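Local structure of beta-glucuronidase (uncultured Clostridium sp., 6U7J) at residues 34-39 and 74-79; 55-60 and 186-191; 104-107 and 112-115. The protein probably hydrolyses beta-D-glucuronides, releasing glucuronic acid, as a gut microbial glycoside hydrolase of family 2 associated with the reactivation of conjugated estrogens. All coordinates share one frame; numbering follows the deposited sequence.

Contact 1: 34-39 and 74-79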
ATOM      1  N   ASN B  34      10.541  30.400 -20.955  1.00 32.33           N
ATOM      2  CA  ASN B  34      11.784  29.631 -20.978  1.00 36.33           C
ATOM      3  C   ASN B  34      12.938  30.355 -20.294  1.00 32.16           C
ATOM      4  O   ASN B  34      13.956  29.731 -20.014  1.00 34.85           O
ATOM      5  CB  ASN B  34      12.190  29.271 -22.419  1.00 35.48           C
ATOM      6  CG  ASN B  34      11.119  28.460 -23.145  1.00 41.61           C
ATOM      7  OD1 ASN B  34      10.514  28.929 -24.107  1.00 44.19           O
ATOM      8  ND2 ASN B  34      10.870  27.242 -22.675  1.00 44.67           N
ATOM      9  N   TYR B  35      12.812  31.647 -20.020  1.00 34.54           N
ATOM     10  CA  TYR B  35      13.734  32.332 -19.125  1.00 35.79           C
ATOM     11  C   TYR B  35      12.921  33.384 -18.389  1.00 35.20           C
ATOM     12  O   TYR B  35      11.777  33.663 -18.751  1.00 36.17           O
ATOM     13  CB  TYR B  35      14.939  32.932 -19.875  1.00 36.86           C
ATOM     14  CG  TYR B  35      14.567  33.954 -20.934  1.00 35.87           C
ATOM     15  CD1 TYR B  35      14.328  35.282 -20.595  1.00 36.37           C
ATOM     16  CD2 TYR B  35      14.455  33.591 -22.270  1.00 36.04           C
ATOM     17  CE1 TYR B  35      13.994  36.220 -21.558  1.00 39.25           C
ATOM     18  CE2 TYR B  35      14.112  34.528 -23.244  1.00 33.42           C
ATOM     19  CZ  TYR B  35      13.890  35.837 -22.881  1.00 36.70           C
ATOM     20  OH  TYR B  35      13.538  36.770 -23.839  1.00 43.51           O
ATOM     21  N   TYR B  36      13.511  33.960 -17.344  1.00 32.81           N
ATOM     22  CA  TYR B  36      12.768  34.886 -16.495  1.00 35.61           C
ATOM     23  C   TYR B  36      12.198  36.045 -17.309  1.00 37.14           C
ATOM     24  O   TYR B  36      12.940  36.778 -17.971  1.00 37.34           O
ATOM     25  CB  TYR B  36      13.665  35.411 -15.378  1.00 35.37           C
ATOM     26  CG  TYR B  36      12.919  36.257 -14.377  1.00 36.98           C
ATOM     27  CD1 TYR B  36      11.741  35.800 -13.798  1.00 35.62           C
ATOM     28  CD2 TYR B  36      13.386  37.515 -14.013  1.00 37.43           C
ATOM     29  CE1 TYR B  36      11.043  36.576 -12.875  1.00 39.61           C
ATOM     30  CE2 TYR B  36      12.693  38.304 -13.089  1.00 40.69           C
ATOM     31  CZ  TYR B  36      11.520  37.830 -12.527  1.00 44.46           C
ATOM     32  OH  TYR B  36      10.825  38.607 -11.613  1.00 41.41           O
ATOM     33  N   LYS B  37      10.868  36.176 -17.277  1.00 35.78           N
ATOM     34  CA  LYS B  37      10.102  37.258 -17.896  1.00 38.03           C
ATOM     35  C   LYS B  37      10.171  37.260 -19.429  1.00 36.45           C
ATOM     36  O   LYS B  37       9.910  38.293 -20.053  1.00 37.81           O
ATOM     37  CB  LYS B  37      10.528  38.622 -17.332  1.00 38.44           C
ATOM     38  CG  LYS B  37      10.058  38.849 -15.887  1.00 37.52           C
ATOM     39  CD  LYS B  37      10.221  40.302 -15.446  1.00 44.23           C
ATOM     40  CE  LYS B  37      11.677  40.750 -15.564  1.00 51.81           C
ATOM     41  NZ  LYS B  37      11.846  42.239 -15.541  1.00 63.82           N
ATOM     42  N   GLN B  38      10.460  36.111 -20.055  1.00 35.19           N
ATOM     43  CA  GLN B  38      10.545  36.046 -21.512  1.00 34.34           C
ATOM     44  C   GLN B  38       9.292  36.598 -22.180  1.00 39.57           C
ATOM     45  O   GLN B  38       9.379  37.381 -23.132  1.00 39.85           O
ATOM     46  CB  GLN B  38      10.782  34.611 -21.971  1.00 35.46           C
ATOM     47  CG  GLN B  38      10.716  34.466 -23.491  1.00 36.93           C
ATOM     48  CD  GLN B  38      11.021  33.058 -23.950  1.00 39.16           C
ATOM     49  OE1 GLN B  38      10.847  32.097 -23.198  1.00 37.22           O
ATOM     50  NE2 GLN B  38      11.495  32.926 -25.183  1.00 36.93           N
ATOM     51  N   GLY B  39       8.112  36.205 -21.687  1.00 39.33           N
ATOM     52  CA  GLY B  39       6.872  36.669 -22.296  1.00 34.68           C
ATOM     53  C   GLY B  39       6.737  38.183 -22.309  1.00 38.39           C
ATOM     54  O   GLY B  39       6.263  38.766 -23.291  1.00 34.32           O
ATOM     55  N   VAL B  74       9.714  28.177 -11.902  1.00 28.53           N
ATOM     56  CA  VAL B  74       9.806  29.411 -11.131  1.00 29.91           C
ATOM     57  C   VAL B  74       9.650  30.586 -12.091  1.00 31.41           C
ATOM     58  O   VAL B  74      10.427  30.728 -13.042  1.00 35.39           O
ATOM     59  CB  VAL B  74      11.124  29.498 -10.353  1.00 28.60           C
ATOM     60  CG1 VAL B  74      11.277  30.895  -9.742  1.00 32.84           C
ATOM     61  CG2 VAL B  74      11.156  28.430  -9.248  1.00 29.92           C
ATOM     62  N   GLY B  75       8.649  31.427 -11.849  1.00 31.27           N
ATOM     63  CA  GLY B  75       8.428  32.587 -12.702  1.00 31.91           C
ATOM     64  C   GLY B  75       7.023  32.718 -13.268  1.00 32.48           C
ATOM     65  O   GLY B  75       6.030  32.522 -12.550  1.00 32.04           O
ATOM     66  N   TRP B  76       6.928  33.008 -14.565  1.00 30.69           N
ATOM     67  CA  TRP B  76       5.668  33.367 -15.202  1.00 30.04           C
ATOM     68  C   TRP B  76       5.267  32.338 -16.251  1.00 30.03           C
ATOM     69  O   TRP B  76       6.113  31.748 -16.929  1.00 28.83           O
ATOM     70  CB  TRP B  76       5.753  34.750 -15.871  1.00 26.85           C
ATOM     71  CG  TRP B  76       5.898  35.863 -14.875  1.00 28.75           C
ATOM     72  CD1 TRP B  76       7.054  36.301 -14.292  1.00 30.24           C
ATOM     73  CD2 TRP B  76       4.842  36.658 -14.325  1.00 25.29           C
ATOM     74  NE1 TRP B  76       6.776  37.322 -13.409  1.00 28.90           N
ATOM     75  CE2 TRP B  76       5.427  37.560 -13.417  1.00 25.22           C
ATOM     76  CE3 TRP B  76       3.458  36.689 -14.511  1.00 26.98           C
ATOM     77  CZ2 TRP B  76       4.675  38.498 -12.702  1.00 28.98           C
ATOM     78  CZ3 TRP B  76       2.708  37.610 -13.792  1.00 29.51           C
ATOM     79  CH2 TRP B  76       3.322  38.505 -12.899  1.00 29.90           C
ATOM     80  N   VAL B  77       3.956  32.165 -16.402  1.00 27.92           N
ATOM     81  CA  VAL B  77       3.374  31.387 -17.482  1.00 29.77           C
ATOM     82  C   VAL B  77       2.282  32.226 -18.135  1.00 31.56           C
ATOM     83  O   VAL B  77       1.858  33.253 -17.604  1.00 29.80           O
ATOM     84  CB  VAL B  77       2.810  30.034 -16.996  1.00 32.81           C
ATOM     85  CG1 VAL B  77       3.910  29.226 -16.301  1.00 26.73           C
ATOM     86  CG2 VAL B  77       1.614  30.247 -16.042  1.00 28.66           C
ATOM     87  N   TRP B  78       1.807  31.748 -19.285  1.00 28.84           N
ATOM     88  CA  TRP B  78       0.910  32.504 -20.146  1.00 32.80           C
ATOM     89  C   TRP B  78      -0.284  31.641 -20.519  1.00 32.49           C
ATOM     90  O   TRP B  78      -0.120  30.542 -21.063  1.00 31.77           O
ATOM     91  CB  TRP B  78       1.654  32.979 -21.402  1.00 30.82           C
ATOM     92  CG  TRP B  78       2.688  33.975 -21.041  1.00 33.49           C
ATOM     93  CD1 TRP B  78       3.951  33.727 -20.586  1.00 32.90           C
ATOM     94  CD2 TRP B  78       2.532  35.395 -21.044  1.00 33.08           C
ATOM     95  NE1 TRP B  78       4.599  34.911 -20.311  1.00 32.15           N
ATOM     96  CE2 TRP B  78       3.749  35.951 -20.586  1.00 33.47           C
ATOM     97  CE3 TRP B  78       1.478  36.254 -21.380  1.00 31.87           C
ATOM     98  CZ2 TRP B  78       3.946  37.333 -20.474  1.00 32.40           C
ATOM     99  CZ3 TRP B  78       1.677  37.624 -21.274  1.00 34.32           C
ATOM    100  CH2 TRP B  78       2.906  38.149 -20.829  1.00 33.54           C
ATOM    101  N   TYR B  79      -1.476  32.131 -20.212  1.00 27.49           N
ATOM    102  CA  TYR B  79      -2.728  31.518 -20.618  1.00 30.86           C
ATOM    103  C   TYR B  79      -3.393  32.389 -21.672  1.00 29.98           C
ATOM    104  O   TYR B  79      -3.272  33.620 -21.643  1.00 32.89           O
ATOM    105  CB  TYR B  79      -3.703  31.403 -19.454  1.00 30.72           C
ATOM    106  CG  TYR B  79      -3.417  30.380 -18.371  1.00 28.69           C
ATOM    107  CD1 TYR B  79      -4.214  29.248 -18.246  1.00 28.17           C
ATOM    108  CD2 TYR B  79      -2.403  30.574 -17.437  1.00 27.27           C
ATOM    109  CE1 TYR B  79      -3.997  28.318 -17.247  1.00 26.42           C
ATOM    110  CE2 TYR B  79      -2.183  29.645 -16.417  1.00 27.65           C
ATOM    111  CZ  TYR B  79      -2.984  28.517 -16.340  1.00 27.60           C
ATOM    112  OH  TYR B  79      -2.796  27.578 -15.347  1.00 28.20           O
TER
HETATM  113  O   HOH W   1       8.415  38.934 -11.539  1.00 38.40           O
HETATM  114  O   HOH W   2       9.244  33.951 -15.944  1.00 33.14           O
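W78 and G39 make the close half of this contact. The indole of W78 rests against the G39 backbone, with W78 CZ2 3.4 Å from G39 C. W78 NE1 lies 3.5 Å from G39 CA. Chi1 of W78 (-67°) sets CG anti to the carbonyl carbon, which swings the indole off the strand and onto the start of helix 38-41. G39 has no side chain, so its backbone can come this near. D33 OD1 accepts a hydrogen bond from G39 N and a weak one from W78 NE1. The rings of F40 and W44 meet W78 edge-to-face.

W78 belongs to strand 76-85, which pairs with strands 20-32 and 135-144 in the sugar-binding domain. This domain is a jelly-roll beta-sandwich in family 2 glycoside hydrolases. The opposing segment enters its helix through a type II turn from Y35 to Q38, with K37 as N-cap. Q38 N bonds Y35 O at 3.1 Å.

The other half is looser and wetter. Y36 CE1 stands 4.2 Å from W76 CD1, at the edge of the indole. K37 CG lies over the centre of the Y36 ring and also reaches W76. One water accepts from K37 N at 3.1 Å and from W76 N at 2.9 Å. A second water accepts from W76 NE1 at 3.0 Å, but its modelled approach to Y36 OH is too short to trust.

Contact 2: 55-60 and 186-191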
ATOM      1  N   MET B  55      -4.569  23.585 -21.349  1.00 29.49           N
ATOM      2  CA  MET B  55      -4.543  23.661 -19.908  1.00 26.80           C
ATOM      3  C   MET B  55      -5.957  23.945 -19.409  1.00 28.57           C
ATOM      4  O   MET B  55      -6.596  24.889 -19.898  1.00 32.96           O
ATOM      5  CB  MET B  55      -3.577  24.736 -19.400  1.00 26.04           C
ATOM      6  CG  MET B  55      -3.361  24.707 -17.868  1.00 31.26           C
ATOM      7  SD  MET B  55      -2.471  23.230 -17.251  1.00 32.58           S
ATOM      8  CE  MET B  55      -0.982  23.204 -18.225  1.00 24.90           C
ATOM      9  N   PRO B  56      -6.470  23.151 -18.477  1.00 28.82           N
ATOM     10  CA  PRO B  56      -7.823  23.394 -17.963  1.00 28.82           C
ATOM     11  C   PRO B  56      -7.857  24.585 -17.026  1.00 30.73           C
ATOM     12  O   PRO B  56      -6.868  24.921 -16.366  1.00 27.61           O
ATOM     13  CB  PRO B  56      -8.162  22.100 -17.205  1.00 27.85           C
ATOM     14  CG  PRO B  56      -6.805  21.529 -16.805  1.00 27.31           C
ATOM     15  CD  PRO B  56      -5.862  21.916 -17.935  1.00 29.07           C
ATOM     16  N   VAL B  57      -9.027  25.218 -16.970  1.00 28.21           N
ATOM     17  CA  VAL B  57      -9.314  26.315 -16.052  1.00 30.42           C
ATOM     18  C   VAL B  57     -10.705  26.061 -15.483  1.00 32.92           C
ATOM     19  O   VAL B  57     -11.650  25.855 -16.257  1.00 31.23           O
ATOM     20  CB  VAL B  57      -9.234  27.682 -16.754  1.00 32.38           C
ATOM     21  CG1 VAL B  57      -9.752  28.790 -15.834  1.00 28.05           C
ATOM     22  CG2 VAL B  57      -7.819  27.982 -17.180  1.00 28.88           C
ATOM     23  N   PRO B  58     -10.886  26.047 -14.149  1.00 30.85           N
ATOM     24  CA  PRO B  58      -9.860  26.292 -13.134  1.00 30.00           C
ATOM     25  C   PRO B  58      -9.054  25.032 -12.768  1.00 31.80           C
ATOM     26  O   PRO B  58      -9.589  23.930 -12.864  1.00 29.37           O
ATOM     27  CB  PRO B  58     -10.680  26.771 -11.934  1.00 30.69           C
ATOM     28  CG  PRO B  58     -11.973  26.019 -12.073  1.00 31.02           C
ATOM     29  CD  PRO B  58     -12.214  25.818 -13.543  1.00 26.53           C
ATOM     30  N   SER B  59      -7.808  25.227 -12.322  1.00 28.43           N
ATOM     31  CA  SER B  59      -6.847  24.160 -12.030  1.00 29.65           C
ATOM     32  C   SER B  59      -5.487  24.799 -11.801  1.00 27.64           C
ATOM     33  O   SER B  59      -5.218  25.883 -12.324  1.00 24.88           O
ATOM     34  CB  SER B  59      -6.748  23.138 -13.181  1.00 26.14           C
ATOM     35  OG  SER B  59      -5.842  22.082 -12.879  1.00 28.40           O
ATOM     36  N   SER B  60      -4.647  24.164 -10.992  1.00 23.80           N
ATOM     37  CA  SER B  60      -3.222  24.439 -11.034  1.00 26.08           C
ATOM     38  C   SER B  60      -2.642  23.813 -12.303  1.00 28.81           C
ATOM     39  O   SER B  60      -3.168  22.823 -12.818  1.00 26.81           O
ATOM     40  CB  SER B  60      -2.533  23.858  -9.789  1.00 26.29           C
ATOM     41  OG  SER B  60      -3.204  24.218  -8.575  1.00 28.37           O
ATOM     42  N   ARG B 186      -9.763  29.439  -9.847  1.00 29.41           N
ATOM     43  CA  ARG B 186     -11.177  29.706  -9.631  1.00 30.45           C
ATOM     44  C   ARG B 186     -11.823  30.208 -10.912  1.00 29.88           C
ATOM     45  O   ARG B 186     -11.129  30.656 -11.829  1.00 32.26           O
ATOM     46  CB  ARG B 186     -11.353  30.714  -8.483  1.00 30.75           C
ATOM     47  CG  ARG B 186     -10.928  30.082  -7.159  1.00 31.03           C
ATOM     48  CD  ARG B 186     -11.027  30.990  -5.958  1.00 31.29           C
ATOM     49  NE  ARG B 186     -10.297  30.394  -4.846  1.00 32.27           N
ATOM     50  CZ  ARG B 186      -9.915  31.051  -3.761  1.00 32.57           C
ATOM     51  NH1 ARG B 186     -10.203  32.347  -3.626  1.00 31.51           N
ATOM     52  NH2 ARG B 186      -9.247  30.410  -2.817  1.00 30.15           N
ATOM     53  N   PRO B 187     -13.148  30.083 -11.031  1.00 31.24           N
ATOM     54  CA  PRO B 187     -13.824  30.396 -12.299  1.00 33.00           C
ATOM     55  C   PRO B 187     -13.510  31.796 -12.808  1.00 35.06           C
ATOM     56  O   PRO B 187     -13.423  32.751 -12.035  1.00 32.03           O
ATOM     57  CB  PRO B 187     -15.311  30.266 -11.947  1.00 35.77           C
ATOM     58  CG  PRO B 187     -15.342  29.292 -10.823  1.00 34.27           C
ATOM     59  CD  PRO B 187     -14.073  29.496 -10.044  1.00 33.80           C
ATOM     60  N   VAL B 188     -13.341  31.897 -14.129  1.00 34.07           N
ATOM     61  CA  VAL B 188     -13.273  33.168 -14.842  1.00 29.69           C
ATOM     62  C   VAL B 188     -14.659  33.466 -15.399  1.00 33.42           C
ATOM     63  O   VAL B 188     -15.297  32.592 -15.996  1.00 35.47           O
ATOM     64  CB  VAL B 188     -12.227  33.131 -15.972  1.00 31.22           C
ATOM     65  CG1 VAL B 188     -12.135  34.524 -16.683  1.00 26.50           C
ATOM     66  CG2 VAL B 188     -10.883  32.717 -15.443  1.00 25.77           C
ATOM     67  N   ARG B 189     -15.134  34.693 -15.204  1.00 34.27           N
ATOM     68  CA  ARG B 189     -16.495  35.052 -15.566  1.00 35.85           C
ATOM     69  C   ARG B 189     -16.500  36.398 -16.277  1.00 39.02           C
ATOM     70  O   ARG B 189     -15.826  37.337 -15.847  1.00 38.00           O
ATOM     71  CB  ARG B 189     -17.408  35.115 -14.329  1.00 34.25           C
ATOM     72  CG  ARG B 189     -17.308  33.914 -13.406  1.00 41.57           C
ATOM     73  CD  ARG B 189     -18.561  33.741 -12.548  1.00 49.08           C
ATOM     74  NE  ARG B 189     -18.400  32.699 -11.532  1.00 59.62           N
ATOM     75  CZ  ARG B 189     -19.339  31.825 -11.170  1.00 58.91           C
ATOM     76  NH1 ARG B 189     -20.545  31.843 -11.734  1.00 54.90           N
ATOM     77  NH2 ARG B 189     -19.063  30.922 -10.236  1.00 54.92           N
ATOM     78  N   LEU B 190     -17.242  36.476 -17.381  1.00 34.94           N
ATOM     79  CA  LEU B 190     -17.659  37.743 -17.971  1.00 35.50           C
ATOM     80  C   LEU B 190     -19.135  37.934 -17.641  1.00 35.46           C
ATOM     81  O   LEU B 190     -19.953  37.061 -17.945  1.00 37.24           O
ATOM     82  CB  LEU B 190     -17.441  37.757 -19.483  1.00 34.01           C
ATOM     83  CG  LEU B 190     -17.833  39.073 -20.167  1.00 36.42           C
ATOM     84  CD1 LEU B 190     -16.762  40.139 -19.951  1.00 34.00           C
ATOM     85  CD2 LEU B 190     -18.078  38.860 -21.648  1.00 35.43           C
ATOM     86  N   TYR B 191     -19.478  39.057 -17.015  1.00 35.40           N
ATOM     87  CA  TYR B 191     -20.854  39.268 -16.603  1.00 34.01           C
ATOM     88  C   TYR B 191     -21.315  40.686 -16.948  1.00 34.77           C
ATOM     89  O   TYR B 191     -20.505  41.601 -17.079  1.00 33.21           O
ATOM     90  CB  TYR B 191     -21.037  38.978 -15.109  1.00 32.68           C
ATOM     91  CG  TYR B 191     -20.456  39.962 -14.106  1.00 33.56           C
ATOM     92  CD1 TYR B 191     -21.200  41.071 -13.670  1.00 33.01           C
ATOM     93  CD2 TYR B 191     -19.228  39.730 -13.509  1.00 31.78           C
ATOM     94  CE1 TYR B 191     -20.705  41.945 -12.708  1.00 30.33           C
ATOM     95  CE2 TYR B 191     -18.718  40.596 -12.540  1.00 33.27           C
ATOM     96  CZ  TYR B 191     -19.468  41.705 -12.140  1.00 37.57           C
ATOM     97  OH  TYR B 191     -18.980  42.577 -11.184  1.00 35.48           O
TER
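Two groups grip R186 NH2: E308 OE1 by a salt bridge and P343 O by a hydrogen bond, while F121 O takes a bond from R186 NH1. The side chain leaves on the side away from P58 and runs extended (chi2 179°, chi3 -166°), which carries the guanidinium well clear of segment 55-60. The backbone of R186 makes the contact instead. P58 CB sits 3.5 Å from R186 N and 3.8 Å from R186 C. P58 follows a cis peptide bond, at the turn between strand 53-57 and the short strand 59-60. The P187 side chain, next along, is about 4 Å from a bound calcium ion.

Beside this, V57 CG1 meets V188 CG2 at 4.1 Å, and the two side chains cross at a slant. Chi1 of V57 (171°) sets CG1, the branch that touches V188, anti to the backbone N. V57 also packs on W28 and Y79, and V188 on F98, so the valine pair lies in the interior of the sugar-binding domain.

The two segments meet by van der Waals packing, a valine pair and a proline laid against the R186 backbone, while the charge of R186 is met outside them. Its guanidinium bonds F121 in the range of the sugar-binding family and E308 and P343 in that of the TIM barrel family, so it bridges the two parts of the chain.

Contact 3: 104-107 and 112-115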
ATOM      1  N   HIS B 104       0.236  36.128  -9.004  1.00 30.63           N
ATOM      2  CA  HIS B 104       0.267  37.450  -9.619  1.00 34.25           C
ATOM      3  C   HIS B 104      -0.292  37.382 -11.032  1.00 33.50           C
ATOM      4  O   HIS B 104      -0.027  36.423 -11.763  1.00 29.77           O
ATOM      5  CB  HIS B 104       1.703  37.993  -9.662  1.00 32.52           C
ATOM      6  CG  HIS B 104       2.427  37.872  -8.359  1.00 35.00           C
ATOM      7  ND1 HIS B 104       1.993  38.492  -7.207  1.00 35.77           N
ATOM      8  CD2 HIS B 104       3.547  37.191  -8.021  1.00 35.42           C
ATOM      9  CE1 HIS B 104       2.820  38.204  -6.219  1.00 36.03           C
ATOM     10  NE2 HIS B 104       3.769  37.412  -6.684  1.00 29.99           N
ATOM     11  N   ALA B 105      -1.048  38.411 -11.427  1.00 32.45           N
ATOM     12  CA  ALA B 105      -1.709  38.411 -12.724  1.00 31.80           C
ATOM     13  C   ALA B 105      -1.446  39.705 -13.485  1.00 35.42           C
ATOM     14  O   ALA B 105      -1.425  40.796 -12.907  1.00 40.41           O
ATOM     15  CB  ALA B 105      -3.221  38.221 -12.575  1.00 29.33           C
ATOM     16  N   VAL B 106      -1.255  39.573 -14.790  1.00 34.79           N
ATOM     17  CA  VAL B 106      -1.350  40.689 -15.729  1.00 36.31           C
ATOM     18  C   VAL B 106      -2.346  40.263 -16.796  1.00 32.54           C
ATOM     19  O   VAL B 106      -2.130  39.256 -17.478  1.00 33.12           O
ATOM     20  CB  VAL B 106       0.008  41.058 -16.354  1.00 34.60           C
ATOM     21  CG1 VAL B 106      -0.099  42.372 -17.164  1.00 37.08           C
ATOM     22  CG2 VAL B 106       1.063  41.214 -15.281  1.00 32.00           C
ATOM     23  N   ILE B 107      -3.443  41.004 -16.913  1.00 30.60           N
ATOM     24  CA  ILE B 107      -4.559  40.672 -17.795  1.00 30.96           C
ATOM     25  C   ILE B 107      -4.462  41.536 -19.046  1.00 37.27           C
ATOM     26  O   ILE B 107      -4.393  42.770 -18.944  1.00 35.88           O
ATOM     27  CB  ILE B 107      -5.906  40.915 -17.094  1.00 27.80           C
ATOM     28  CG1 ILE B 107      -5.974  40.216 -15.734  1.00 34.04           C
ATOM     29  CG2 ILE B 107      -7.065  40.548 -18.027  1.00 29.90           C
ATOM     30  CD1 ILE B 107      -5.460  38.799 -15.714  1.00 33.42           C
ATOM     31  N   LYS B 112      -3.912  44.333 -25.246  1.00 34.97           N
ATOM     32  CA  LYS B 112      -3.681  45.517 -24.428  1.00 37.95           C
ATOM     33  C   LYS B 112      -3.860  45.183 -22.957  1.00 37.44           C
ATOM     34  O   LYS B 112      -4.895  44.645 -22.564  1.00 36.12           O
ATOM     35  CB  LYS B 112      -4.632  46.658 -24.808  1.00 39.37           C
ATOM     36  CG  LYS B 112      -4.768  46.904 -26.313  1.00 42.22           C
ATOM     37  CD  LYS B 112      -5.910  47.897 -26.565  1.00 55.61           C
ATOM     38  CE  LYS B 112      -7.240  47.185 -26.904  1.00 56.02           C
ATOM     39  NZ  LYS B 112      -8.011  46.652 -25.709  1.00 59.80           N
ATOM     40  N   GLU B 113      -2.868  45.546 -22.145  1.00 36.61           N
ATOM     41  CA  GLU B 113      -2.937  45.329 -20.706  1.00 39.82           C
ATOM     42  C   GLU B 113      -4.075  46.122 -20.083  1.00 40.96           C
ATOM     43  O   GLU B 113      -4.095  47.351 -20.174  1.00 46.39           O
ATOM     44  CB  GLU B 113      -1.617  45.733 -20.063  1.00 39.01           C
ATOM     45  CG  GLU B 113      -1.679  45.644 -18.556  1.00 40.95           C
ATOM     46  CD  GLU B 113      -0.360  45.969 -17.898  1.00 39.17           C
ATOM     47  OE1 GLU B 113       0.702  45.755 -18.524  1.00 46.19           O
ATOM     48  OE2 GLU B 113      -0.388  46.446 -16.748  1.00 50.36           O
ATOM     49  N   ILE B 114      -5.022  45.436 -19.436  1.00 36.11           N
ATOM     50  CA  ILE B 114      -6.178  46.112 -18.853  1.00 37.21           C
ATOM     51  C   ILE B 114      -6.189  46.096 -17.328  1.00 40.26           C
ATOM     52  O   ILE B 114      -6.840  46.967 -16.730  1.00 41.53           O
ATOM     53  CB  ILE B 114      -7.518  45.561 -19.389  1.00 38.57           C
ATOM     54  CG1 ILE B 114      -7.635  44.054 -19.160  1.00 39.40           C
ATOM     55  CG2 ILE B 114      -7.722  45.941 -20.867  1.00 40.17           C
ATOM     56  CD1 ILE B 114      -9.076  43.533 -19.277  1.00 34.33           C
ATOM     57  N   THR B 115      -5.513  45.152 -16.677  1.00 40.25           N
ATOM     58  CA  THR B 115      -5.416  45.213 -15.224  1.00 37.00           C
ATOM     59  C   THR B 115      -4.275  44.326 -14.744  1.00 40.59           C
ATOM     60  O   THR B 115      -3.693  43.544 -15.501  1.00 35.80           O
ATOM     61  CB  THR B 115      -6.746  44.834 -14.539  1.00 40.22           C
ATOM     62  OG1 THR B 115      -6.764  45.364 -13.208  1.00 45.81           O
ATOM     63  CG2 THR B 115      -6.942  43.336 -14.459  1.00 36.29           C
TER
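The carboxylate of E113 lies with one face over V106 CG1, which is 3.7 Å from E113 CD and equally far from E113 OE1. Its OE2 is engaged by a salt bridge to R116. Chi1 of E113 (175°) and an extended chain beyond CG lay the group across the valine.

The two segments belong to the beta hairpin of strands 104-109 and 112-118, and the pairing contains a classic beta bulge. I114 and T115 both stand opposite I107. I107 O receives I114 N at 2.8 Å, with the donor tilted 17° from the carbonyl plane. T115 N reaches the same oxygen only weakly, at 3.5 Å. I107 N donates to T115 O at 2.9 Å, nearly straight at 173°. The extra residue lets one carbonyl take two N-H groups.

The bulge also brings two side chains to I107. I107 CG2 meets I114 CG1 at 3.7 Å. I107 also packs on L139 and V141 of the adjoining strand 135-144, and on F124 of strand 124-127. T115 lies alongside I107 and points the same way, with T115 CG2 3.5 Å from I107 CG1.

All three contacts lie within the sugar-binding domain and reach one large antiparallel sheet. The centres of contacts 1 and 2 are about 19 Å apart, those of contacts 1 and 3 about 14 Å, and those of contacts 2 and 3 about 15 Å. Along the chain contacts 1 and 2 alternate, while the hairpin of contact 3 is nested inside the loop closed by contact 2. Y79 links contacts 1 and 2 by packing on M55 and V57. W76 links contacts 1 and 3 by packing on H104 and V106. Contacts 2 and 3 do not touch. Contact 2 brings the ends of strands 53-57 and 188-193, both paired with strand 20-32, together near the barrel.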